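Side-chain contacts in Lin1909 protein (PDB 3FIJ), which is of unknown function but binds manganese and may, like others of its peptidase C26 family, hydrolyse gamma-glutamyl-gamma-aminobutyrate: residues A[70-75]-A[177-182]; A[141-146]-A[152-157]; A[193-196]-A[200-203]. All coordinates share one frame; numbering follows the deposited sequence.

Interaction 1 (A[70-75]-A[177-182]). With MN (manganese (II) ion), chain I.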
loop_
_atom_site.group_PDB
_atom_site.type_symbol
_atom_site.label_atom_id
_atom_site.label_comp_id
_atom_site.label_asym_id
_atom_site.label_seq_id
_atom_site.Cartn_x
_atom_site.Cartn_y
_atom_site.Cartn_z
ATOM N N GLY A 70 6.669 -16.320 18.668
ATOM C CA GLY A 70 6.196 -14.988 18.955
ATOM C C GLY A 70 7.350 -14.018 19.096
ATOM O O GLY A 70 8.420 -14.207 18.520
ATOM N N GLN A 71 7.128 -12.978 19.883
ATOM C CA GLN A 71 8.129 -11.945 20.099
ATOM C C GLN A 71 9.270 -12.333 21.024
ATOM O O GLN A 71 9.204 -13.333 21.741
ATOM C CB GLN A 71 7.443 -10.703 20.659
ATOM C CG GLN A 71 6.464 -10.074 19.698
ATOM C CD GLN A 71 5.633 -9.008 20.357
ATOM O OE1 GLN A 71 5.050 -8.157 19.682
ATOM N NE2 GLN A 71 5.558 -9.051 21.686
ATOM N N ASP A 72 10.319 -11.519 20.999
ATOM C CA ASP A 72 11.474 -11.728 21.859
ATOM C C ASP A 72 11.004 -11.610 23.307
ATOM O O ASP A 72 10.034 -10.919 23.595
ATOM C CB ASP A 72 12.543 -10.666 21.588
ATOM C CG ASP A 72 12.989 -10.647 20.143
ATOM O OD1 ASP A 72 12.857 -11.691 19.470
ATOM O OD2 ASP A 72 13.477 -9.593 19.683
ATOM N N ILE A 73 11.695 -12.291 24.208
ATOM C CA ILE A 73 11.364 -12.257 25.620
ATOM C C ILE A 73 11.924 -10.970 26.217
ATOM O O ILE A 73 13.034 -10.556 25.867
ATOM C CB ILE A 73 11.976 -13.472 26.327
ATOM C CG1 ILE A 73 11.244 -14.736 25.857
ATOM C CG2 ILE A 73 11.910 -13.286 27.835
ATOM C CD1 ILE A 73 12.148 -15.921 25.643
ATOM N N THR A 74 11.166 -10.339 27.114
ATOM C CA THR A 74 11.630 -9.087 27.697
ATOM C C THR A 74 12.980 -9.358 28.337
ATOM O O THR A 74 13.135 -10.297 29.122
ATOM C CB THR A 74 10.637 -8.519 28.744
ATOM O OG1 THR A 74 10.920 -9.072 30.030
ATOM C CG2 THR A 74 9.211 -8.850 28.351
ATOM N N PRO A 75 13.983 -8.542 27.984
ATOM C CA PRO A 75 15.346 -8.681 28.501
ATOM C C PRO A 75 15.465 -8.620 30.020
ATOM O O PRO A 75 16.267 -9.337 30.621
ATOM C CB PRO A 75 16.107 -7.561 27.777
ATOM C CG PRO A 75 15.051 -6.525 27.512
ATOM C CD PRO A 75 13.849 -7.346 27.128
ATOM N N LEU A 177 13.307 -19.187 11.905
ATOM C CA LEU A 177 12.652 -17.878 11.872
ATOM C C LEU A 177 12.941 -17.120 13.164
ATOM O O LEU A 177 12.017 -16.682 13.850
ATOM C CB LEU A 177 11.133 -18.034 11.732
ATOM C CG LEU A 177 10.547 -18.491 10.397
ATOM C CD1 LEU A 177 11.089 -17.609 9.279
ATOM C CD2 LEU A 177 10.907 -19.931 10.132
ATOM N N HIS A 178 14.214 -16.952 13.495
ATOM C CA HIS A 178 14.563 -16.258 14.722
ATOM C C HIS A 178 15.830 -15.424 14.601
ATOM O O HIS A 178 16.662 -15.655 13.717
ATOM C CB HIS A 178 14.692 -17.273 15.866
ATOM C CG HIS A 178 15.740 -18.325 15.639
ATOM N ND1 HIS A 178 17.034 -18.201 16.102
ATOM C CD2 HIS A 178 15.684 -19.508 14.983
ATOM C CE1 HIS A 178 17.730 -19.267 15.741
ATOM N NE2 HIS A 178 16.938 -20.075 15.062
ATOM N N HIS A 179 15.950 -14.425 15.471
ATOM C CA HIS A 179 17.126 -13.575 15.471
ATOM C C HIS A 179 17.760 -13.561 16.863
ATOM O O HIS A 179 18.744 -12.855 17.096
ATOM C CB HIS A 179 16.793 -12.149 14.994
ATOM C CG HIS A 179 16.270 -11.249 16.070
ATOM N ND1 HIS A 179 15.017 -11.391 16.620
ATOM C CD2 HIS A 179 16.849 -10.206 16.713
ATOM C CE1 HIS A 179 14.843 -10.477 17.558
ATOM N NE2 HIS A 179 15.941 -9.747 17.635
ATOM N N GLN A 180 17.205 -14.350 17.782
ATOM C CA GLN A 180 17.762 -14.443 19.133
ATOM C C GLN A 180 18.173 -15.891 19.392
ATOM O O GLN A 180 17.669 -16.808 18.737
ATOM C CB GLN A 180 16.744 -14.002 20.189
ATOM C CG GLN A 180 16.262 -12.565 20.058
ATOM C CD GLN A 180 15.802 -11.992 21.388
ATOM O OE1 GLN A 180 15.136 -12.670 22.167
ATOM N NE2 GLN A 180 16.150 -10.737 21.649
ATOM N N PHE A 181 19.097 -16.094 20.329
ATOM C CA PHE A 181 19.568 -17.443 20.659
ATOM C C PHE A 181 19.809 -17.641 22.147
ATOM O O PHE A 181 19.997 -16.684 22.899
ATOM C CB PHE A 181 20.903 -17.756 19.984
ATOM C CG PHE A 181 20.954 -17.453 18.528
ATOM C CD1 PHE A 181 21.109 -16.148 18.085
ATOM C CD2 PHE A 181 20.874 -18.478 17.594
ATOM C CE1 PHE A 181 21.193 -15.862 16.730
ATOM C CE2 PHE A 181 20.955 -18.210 16.232
ATOM C CZ PHE A 181 21.114 -16.899 15.794
ATOM N N ILE A 182 19.829 -18.899 22.567
ATOM C CA ILE A 182 20.136 -19.202 23.950
ATOM C C ILE A 182 21.623 -18.869 24.103
ATOM O O ILE A 182 22.453 -19.286 23.286
ATOM C CB ILE A 182 19.944 -20.706 24.271
ATOM C CG1 ILE A 182 18.453 -21.052 24.303
ATOM C CG2 ILE A 182 20.638 -21.046 25.603
ATOM C CD1 ILE A 182 18.141 -22.443 24.871
HETATM MN MN MN I . 17.866 -21.549 13.501
HETATM O O HOH W 1 13.396 -14.297 22.631
HETATM O O HOH W 2 15.106 -11.321 24.439
HETATM O O HOH W 3 15.911 -22.685 13.627
#

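Interaction 2 (A[141-146]-A[152-157]). With MN (manganese (II) ion), chain I.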
loop_
_atom_site.group_PDB
_atom_site.type_symbol
_atom_site.label_atom_id
_atom_site.label_comp_id
_atom_site.label_asym_id
_atom_site.label_seq_id
_atom_site.Cartn_x
_atom_site.Cartn_y
_atom_site.Cartn_z
ATOM N N LEU A 141 25.259 -18.597 11.051
ATOM C CA LEU A 141 24.604 -18.871 9.784
ATOM C C LEU A 141 23.303 -18.081 9.767
ATOM O O LEU A 141 22.954 -17.441 10.749
ATOM C CB LEU A 141 24.290 -20.359 9.667
ATOM C CG LEU A 141 25.514 -21.265 9.563
ATOM C CD1 LEU A 141 25.075 -22.716 9.678
ATOM C CD2 LEU A 141 26.232 -20.990 8.236
ATOM N N GLN A 142 22.581 -18.120 8.654
ATOM C CA GLN A 142 21.320 -17.399 8.593
ATOM C C GLN A 142 20.291 -18.144 9.421
ATOM O O GLN A 142 20.125 -19.360 9.270
ATOM C CB GLN A 142 20.799 -17.300 7.160
ATOM C CG GLN A 142 19.597 -16.367 7.053
ATOM C CD GLN A 142 19.097 -16.204 5.640
ATOM O OE1 GLN A 142 18.408 -17.080 5.106
ATOM N NE2 GLN A 142 19.445 -15.088 5.018
ATOM N N HIS A 143 19.601 -17.423 10.299
ATOM C CA HIS A 143 18.575 -18.055 11.116
ATOM C C HIS A 143 17.197 -17.458 10.870
ATOM O O HIS A 143 16.203 -17.903 11.444
ATOM C CB HIS A 143 18.977 -18.011 12.592
ATOM C CG HIS A 143 19.992 -19.055 12.950
ATOM N ND1 HIS A 143 19.642 -20.334 13.326
ATOM C CD2 HIS A 143 21.346 -19.038 12.885
ATOM C CE1 HIS A 143 20.734 -21.063 13.478
ATOM N NE2 HIS A 143 21.780 -20.299 13.215
ATOM N N LEU A 144 17.151 -16.438 10.017
ATOM C CA LEU A 144 15.884 -15.838 9.612
ATOM C C LEU A 144 15.872 -16.166 8.126
ATOM O O LEU A 144 16.251 -15.348 7.295
ATOM C CB LEU A 144 15.873 -14.321 9.820
ATOM C CG LEU A 144 14.539 -13.675 9.417
ATOM C CD1 LEU A 144 13.382 -14.395 10.110
ATOM C CD2 LEU A 144 14.545 -12.191 9.783
ATOM N N GLN A 145 15.466 -17.392 7.812
ATOM C CA GLN A 145 15.453 -17.883 6.443
ATOM C C GLN A 145 14.501 -17.135 5.523
ATOM O O GLN A 145 13.443 -16.678 5.944
ATOM C CB GLN A 145 15.110 -19.377 6.432
ATOM C CG GLN A 145 13.662 -19.695 6.743
ATOM C CD GLN A 145 13.386 -21.194 6.793
ATOM O OE1 GLN A 145 14.010 -21.928 7.559
ATOM N NE2 GLN A 145 12.443 -21.650 5.977
ATOM N N ARG A 146 14.896 -17.011 4.264
ATOM C CA ARG A 146 14.081 -16.340 3.264
ATOM C C ARG A 146 13.370 -17.418 2.460
ATOM O O ARG A 146 12.360 -17.152 1.810
ATOM C CB ARG A 146 14.951 -15.459 2.359
ATOM C CG ARG A 146 15.567 -14.264 3.078
ATOM C CD ARG A 146 14.507 -13.551 3.910
ATOM N NE ARG A 146 15.041 -12.457 4.725
ATOM C CZ ARG A 146 14.378 -11.878 5.729
ATOM N NH1 ARG A 146 13.151 -12.291 6.046
ATOM N NH2 ARG A 146 14.938 -10.885 6.416
ATOM N N GLY A 152 12.943 -26.754 5.277
ATOM C CA GLY A 152 14.135 -26.646 6.107
ATOM C C GLY A 152 15.164 -25.767 5.425
ATOM O O GLY A 152 15.117 -25.602 4.202
ATOM N N SER A 153 16.092 -25.197 6.191
ATOM C CA SER A 153 17.106 -24.330 5.604
ATOM C C SER A 153 18.520 -24.608 6.099
ATOM O O SER A 153 19.478 -24.508 5.331
ATOM C CB SER A 153 16.751 -22.858 5.857
ATOM O OG SER A 153 16.723 -22.565 7.245
ATOM N N HIS A 154 18.663 -24.923 7.384
ATOM C CA HIS A 154 19.983 -25.217 7.926
ATOM C C HIS A 154 20.016 -26.613 8.542
ATOM O O HIS A 154 19.029 -27.061 9.134
ATOM C CB HIS A 154 20.445 -24.137 8.942
ATOM C CG HIS A 154 19.503 -23.888 10.090
ATOM N ND1 HIS A 154 18.807 -24.891 10.729
ATOM C CD2 HIS A 154 19.226 -22.747 10.775
ATOM C CE1 HIS A 154 18.144 -24.384 11.759
ATOM N NE2 HIS A 154 18.385 -23.086 11.808
ATOM N N THR A 155 21.144 -27.305 8.376
ATOM C CA THR A 155 21.282 -28.661 8.900
ATOM C C THR A 155 21.770 -28.727 10.354
ATOM O O THR A 155 22.696 -28.031 10.751
ATOM C CB THR A 155 22.193 -29.547 7.970
ATOM O OG1 THR A 155 23.264 -30.126 8.727
ATOM C CG2 THR A 155 22.747 -28.738 6.811
ATOM N N ILE A 156 21.129 -29.578 11.141
ATOM C CA ILE A 156 21.469 -29.720 12.549
ATOM C C ILE A 156 22.048 -31.074 12.921
ATOM O O ILE A 156 21.607 -32.109 12.425
ATOM C CB ILE A 156 20.231 -29.497 13.427
ATOM C CG1 ILE A 156 19.119 -30.469 13.005
ATOM C CG2 ILE A 156 19.785 -28.051 13.311
ATOM C CD1 ILE A 156 17.845 -30.392 13.835
ATOM N N ASP A 157 23.040 -31.048 13.806
ATOM C CA ASP A 157 23.684 -32.258 14.302
ATOM C C ASP A 157 22.847 -32.663 15.508
ATOM O O ASP A 157 22.583 -31.845 16.396
ATOM C CB ASP A 157 25.116 -31.952 14.736
ATOM C CG ASP A 157 25.949 -31.373 13.618
ATOM O OD1 ASP A 157 26.262 -32.106 12.660
ATOM O OD2 ASP A 157 26.291 -30.176 13.689
HETATM MN MN MN I . 17.866 -21.549 13.501
HETATM O O HOH W 4 18.432 -20.752 7.303
HETATM O O HOH W 3 15.911 -22.685 13.627
#

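Interaction 3 (A[193-196]-A[200-203]). With MN (manganese (II) ion), chain I.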
loop_
_atom_site.group_PDB
_atom_site.type_symbol
_atom_site.label_atom_id
_atom_site.label_comp_id
_atom_site.label_asym_id
_atom_site.label_seq_id
_atom_site.Cartn_x
_atom_site.Cartn_y
_atom_site.Cartn_z
ATOM N N ALA A 193 20.771 -30.470 19.961
ATOM C CA ALA A 193 20.855 -30.123 18.550
ATOM C C ALA A 193 21.500 -28.752 18.348
ATOM O O ALA A 193 21.245 -27.815 19.104
ATOM C CB ALA A 193 19.469 -30.138 17.928
ATOM N N ARG A 194 22.330 -28.654 17.316
ATOM C CA ARG A 194 23.021 -27.421 16.962
ATOM C C ARG A 194 23.203 -27.353 15.444
ATOM O O ARG A 194 23.193 -28.384 14.758
ATOM C CB ARG A 194 24.427 -27.379 17.577
ATOM C CG ARG A 194 24.527 -27.170 19.067
ATOM C CD ARG A 194 25.987 -27.302 19.496
ATOM N NE ARG A 194 26.127 -27.536 20.932
ATOM C CZ ARG A 194 26.023 -26.595 21.864
ATOM N NH1 ARG A 194 25.782 -25.339 21.514
ATOM N NH2 ARG A 194 26.160 -26.916 23.148
ATOM N N THR A 195 23.372 -26.137 14.929
ATOM C CA THR A 195 23.645 -25.943 13.507
ATOM C C THR A 195 25.169 -25.834 13.427
ATOM O O THR A 195 25.827 -25.546 14.435
ATOM C CB THR A 195 23.029 -24.644 12.959
ATOM O OG1 THR A 195 23.025 -23.656 13.993
ATOM C CG2 THR A 195 21.611 -24.886 12.431
ATOM N N ALA A 196 25.720 -26.044 12.235
ATOM C CA ALA A 196 27.170 -26.011 12.024
ATOM C C ALA A 196 27.904 -24.822 12.642
ATOM O O ALA A 196 29.137 -24.850 12.777
ATOM C CB ALA A 196 27.477 -26.091 10.527
ATOM N N ILE A 200 22.419 -23.174 19.465
ATOM C CA ILE A 200 21.510 -24.150 20.057
ATOM C C ILE A 200 20.153 -24.233 19.369
ATOM O O ILE A 200 19.404 -23.252 19.325
ATOM C CB ILE A 200 21.306 -23.831 21.553
ATOM C CG1 ILE A 200 22.628 -24.037 22.289
ATOM C CG2 ILE A 200 20.210 -24.711 22.135
ATOM C CD1 ILE A 200 22.691 -23.365 23.645
ATOM N N GLU A 201 19.834 -25.417 18.856
ATOM C CA GLU A 201 18.580 -25.656 18.140
ATOM C C GLU A 201 17.576 -26.525 18.891
ATOM O O GLU A 201 16.372 -26.471 18.615
ATOM C CB GLU A 201 18.874 -26.283 16.773
ATOM C CG GLU A 201 19.459 -25.325 15.733
ATOM C CD GLU A 201 18.459 -24.281 15.229
ATOM O OE1 GLU A 201 17.285 -24.632 14.970
ATOM O OE2 GLU A 201 18.848 -23.103 15.072
ATOM N N ALA A 202 18.062 -27.322 19.836
ATOM C CA ALA A 202 17.187 -28.192 20.613
ATOM C C ALA A 202 17.705 -28.411 22.035
ATOM O O ALA A 202 18.898 -28.642 22.262
ATOM C CB ALA A 202 17.018 -29.540 19.900
ATOM N N VAL A 203 16.798 -28.351 22.998
ATOM C CA VAL A 203 17.168 -28.541 24.387
ATOM C C VAL A 203 16.228 -29.550 25.024
ATOM O O VAL A 203 15.029 -29.549 24.743
ATOM C CB VAL A 203 17.058 -27.215 25.171
ATOM C CG1 VAL A 203 17.461 -27.426 26.637
ATOM C CG2 VAL A 203 17.920 -26.152 24.508
HETATM MN MN MN I . 17.866 -21.549 13.501
HETATM O O HOH W 3 15.911 -22.685 13.627
#

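Interaction 1 (A[70-75]-A[177-182])
In this glutamine amidotransferase-like fold, Asp72 and Gln180 join the loop after strand 64-67 to the turn that carries the manganese ligand His178, and they show how two polar side chains can pack flat against each other. The Asp72 carboxylate lies over the Gln180 amide with the two planes only 10° apart, and Asp72 CG stands 3.4 Å from Gln180 CD. Gln180 can reach that far because its CG lies beside the backbone N (chi1 -61°) and the chain runs out straight from there. No direct hydrogen bond clearly joins the stacked pair. Each group is instead held by a partner beyond it: Asp72 OD2 accepts the amide of Gly87, and Gln180 NE2 donates to Gln131 O. Water completes the join on the main-chain side, where one molecule bridges Ile73 O and Gln180 OE1, donating to both, at 2.6 Å from Gln180 OE1. Close by, though not in contact with Asp72, are a cysteine, a histidine and a glutamate set as a possible catalytic triad of the kind found in class I glutamine amidotransferases. On the metal side the turn is pinned by His178, whose ND1 donates to Gln180 O over 3.0 Å, on a path bent to 139° with the oxygen off the ring plane, while NE2 binds manganese at 2.3 Å.

Interaction 2 (A[141-146]-A[152-157])
His143 and His154 meet at the manganese ion, and this is the tight half of a contact between the loop 141-146 and the start of strand 154-158. His143 ND1 binds the metal at 2.2 Å and His154 NE2 at 2.3 Å, with 98° between the two bonds at the manganese. The ring planes stand at 56°, and ND1 of His143 and NE2 of His154 come within 3.4 Å because the metal draws both in, not because they bond to each other. Asp197 takes the far NE2 of His143 in a hydrogen bond, a second-shell carboxylate that holds the ring's rotation and would probably make it a stronger ligand. His154 gets there with CG lodged between its backbone N and carbonyl carbon (chi1 55°). The other half is looser and bridged by water. Ser153 OG lies 2.8 Å from Gln145 OE1, which also accepts the amide of Ser176, and a water donates to Gln142 O over 2.9 Å and also shares a hydrogen bond with Ser153 OG. Further out, Gln142 NE2 is taken up by main-chain oxygens of Gln84 and Ile86 of the second subunit. A classic beta bulge, in which Ser153 and His154 both face Val174, turns both side chains toward the loop. Strand 154-158 runs between strands 172-174 and 189-195, and Thr195 of the latter packs against both histidines.

Interaction 3 (A[193-196]-A[200-203])
Ala193 faces both Glu201 and Ala202 across a beta bulge in the antiparallel hairpin of strands 189-195 and 200-205, whose axes here run at 172°. The backbone bonds set the register. Ala193 O takes the amide of Glu201 at 2.8 Å, a nearly straight bond that arrives from above the carbonyl plane, and the amide of Ala202 more weakly; Ala193 N returns a weak bond to Ala202 O. Past this point the register slips by one, so that Arg194 pairs with Ile200. Side-chain packing divides by face. The methyls of Ala193 and Ala202 press together, CB to CB at 3.2 Å, tighter than usual for two carbons. On the face that carries Arg194 and Ile200 those side chains lie alongside each other, with Arg194 NH1 3.5 Å from Ile200 CG1 and hydrogen-bonded to Gly198 O in the hairpin turn. Thr195 CG2 rests 4.0 Å from Glu201 CG, while its OG1 turns to Asp197. Metal binding completes the account. Glu201 bends at chi2 (-70°), which swings its carboxylate round to the manganese, and OE2 binds the ion at 2.4 Å. OE1 stays back and accepts a hydrogen bond over 2.7 Å from a water that is itself a manganese ligand. The carboxylate is therefore fixed in rotation by metal and water together, and its negative charge probably offsets part of the metal's while helping to orient that water.

All three contacts converge on one manganese ion, to which His178 comes from interaction 1, His143 and His154 from interaction 2, and Glu201 from interaction 3; Ser176 and a shared water make up six ligands. Centres of interactions 2 and 3 lie 11 Å apart, and strands 154-158 and 189-195 are neighbours in the mixed sheet. Interaction 1 is about 15 to 16 Å from both. Along the chain, interaction 2 is nested inside the loop closed by 70-75 and 177-182, and the hairpin of interaction 3 follows afterwards. The metal thus ties the sheet's antiparallel strands to the loops beside them.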